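Local coordinates for protein probable transcriptional regulator (Rhodococcus jostii, PDB 3HIM) that probably binds cis-regulatory DNA as a dimeric TetR-family transcriptional regulator, at residues D106-A111 / R174-H179. Sequence-based numbering, arbitrary orientation.
Sequences DNRASA and RWFPSH
R108 reaches across to F176 and P177 and carries the whole contact from its side. Its chain runs extended from CG to NE and crosses both partners at about a right angle. With chi1 at 58°, CG sits between the backbone N and the carbonyl carbon. This and the extended chain bring the guanidinium alongside F176 and P177, just past helix 158-175.

The contact is van der Waals packing of the R108 CD and guanidinium against the F176 ring and P177. R108 CD lies at the edge of the F176 ring, in its plane, 3.9 Å from F176 CD1. R108 NH1 comes to the same edge, 3.6 Å from F176 CE1. The guanidinium and ring planes are 66° apart and NH1 comes to the edge, so this is not a stacked pair. P177 CD lies over one face of the guanidinium, 3.6 Å from R108 NE. P177 follows a cis peptide bond, and its CB sits over the centre of the F176 ring.

Both segments belong to the all-helical C-terminal domain of the TetR family. The contact joins the first residue of helix 108-116 to the chain just past helix 158-175. F176 also packs on A105 and on P184.

No hydrogen bond crosses between the segments. F176 O lies 3.2 Å from R108 CD, and it is 3.5 Å from R108 NE at a poor angle for bonding. R108 NH1 instead bonds to A105 O, at the end of the preceding helix, which helps fix the guanidinium. Cutting R108 back to an alanine here is likely to open a gap beside F176 and P177 and take this donor from A105 O.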
# COMPACT_ATOMS: atom_id res chain seq x y z
N ASP B 106 8.56 -6.77 8.78
CA ASP B 106 9.96 -6.56 9.25
C ASP B 106 10.76 -5.51 8.45
O ASP B 106 11.51 -4.75 9.03
CB ASP B 106 10.76 -7.85 9.23
CG ASP B 106 10.29 -8.87 10.26
OD1 ASP B 106 9.53 -8.53 11.20
OD2 ASP B 106 10.71 -10.04 10.11
N ASN B 107 10.61 -5.48 7.13
CA ASN B 107 11.43 -4.56 6.33
C ASN B 107 10.68 -3.37 5.78
O ASN B 107 11.06 -2.84 4.72
CB ASN B 107 12.11 -5.33 5.20
CG ASN B 107 12.95 -6.45 5.73
OD1 ASN B 107 14.05 -6.22 6.22
ND2 ASN B 107 12.42 -7.67 5.69
N ARG B 108 9.65 -2.95 6.51
CA ARG B 108 8.72 -1.92 6.03
C ARG B 108 9.38 -0.59 5.65
O ARG B 108 8.95 0.06 4.67
CB ARG B 108 7.56 -1.69 7.04
CG ARG B 108 7.98 -1.28 8.46
CD ARG B 108 6.84 -1.41 9.49
NE ARG B 108 7.24 -0.99 10.83
CZ ARG B 108 7.79 -1.80 11.74
NH1 ARG B 108 7.99 -3.10 11.47
NH2 ARG B 108 8.13 -1.32 12.91
N ALA B 109 10.39 -0.17 6.42
CA ALA B 109 11.04 1.13 6.20
C ALA B 109 11.82 1.10 4.91
O ALA B 109 11.67 1.96 4.07
CB ALA B 109 11.95 1.52 7.39
N SER B 110 12.64 0.07 4.75
CA SER B 110 13.28 -0.16 3.47
C SER B 110 12.25 -0.36 2.36
O SER B 110 12.44 0.15 1.26
CB SER B 110 14.20 -1.37 3.53
OG SER B 110 14.76 -1.58 2.26
N ALA B 111 11.18 -1.10 2.63
CA ALA B 111 10.15 -1.37 1.60
C ALA B 111 9.51 -0.07 1.10
O ALA B 111 9.38 0.13 -0.11
CB ALA B 111 9.09 -2.32 2.11
N ARG B 174 2.96 -0.17 4.55
CA ARG B 174 2.37 1.14 4.80
C ARG B 174 1.78 1.24 6.20
O ARG B 174 2.12 2.15 6.93
CB ARG B 174 1.28 1.47 3.77
CG ARG B 174 0.67 2.89 3.89
CD ARG B 174 -0.50 3.10 2.90
NE ARG B 174 -1.53 2.08 3.11
CZ ARG B 174 -2.41 2.09 4.10
NH1 ARG B 174 -2.46 3.11 4.97
NH2 ARG B 174 -3.27 1.09 4.22
N TRP B 175 0.90 0.30 6.57
CA TRP B 175 0.09 0.46 7.80
C TRP B 175 0.66 -0.20 9.03
O TRP B 175 0.25 0.12 10.14
CB TRP B 175 -1.37 -0.01 7.60
CG TRP B 175 -1.52 -1.48 7.25
CD1 TRP B 175 -1.69 -2.02 5.99
CD2 TRP B 175 -1.51 -2.60 8.15
NE1 TRP B 175 -1.77 -3.39 6.06
CE2 TRP B 175 -1.68 -3.78 7.37
CE3 TRP B 175 -1.37 -2.72 9.54
CZ2 TRP B 175 -1.71 -5.05 7.93
CZ3 TRP B 175 -1.39 -4.00 10.10
CH2 TRP B 175 -1.57 -5.15 9.30
N PHE B 176 1.57 -1.15 8.85
CA PHE B 176 2.05 -1.94 9.98
C PHE B 176 3.10 -1.14 10.78
O PHE B 176 3.86 -0.39 10.20
CB PHE B 176 2.63 -3.25 9.45
CG PHE B 176 3.12 -4.18 10.52
CD1 PHE B 176 4.43 -4.08 11.00
CD2 PHE B 176 2.30 -5.18 11.01
CE1 PHE B 176 4.90 -4.94 11.98
CE2 PHE B 176 2.76 -6.06 12.00
CZ PHE B 176 4.06 -5.94 12.48
N PRO B 177 3.12 -1.28 12.12
CA PRO B 177 2.19 -2.03 12.98
C PRO B 177 0.92 -1.24 13.33
O PRO B 177 0.95 -0.01 13.38
CB PRO B 177 2.99 -2.24 14.26
CG PRO B 177 3.95 -1.09 14.31
CD PRO B 177 4.25 -0.71 12.88
N SER B 178 -0.18 -1.96 13.57
CA SER B 178 -1.43 -1.35 14.03
C SER B 178 -1.66 -1.81 15.47
O SER B 178 -0.90 -2.63 15.99
CB SER B 178 -2.60 -1.79 13.15
OG SER B 178 -2.88 -3.16 13.38
N HIS B 179 -2.71 -1.30 16.10
CA HIS B 179 -3.05 -1.79 17.44
C HIS B 179 -3.41 -3.27 17.44
O HIS B 179 -3.00 -4.01 18.33
CB HIS B 179 -4.17 -0.96 18.06
CG HIS B 179 -3.77 0.46 18.35
ND1 HIS B 179 -2.83 0.78 19.30
CD2 HIS B 179 -4.18 1.62 17.80
CE1 HIS B 179 -2.69 2.10 19.34
NE2 HIS B 179 -3.50 2.63 18.44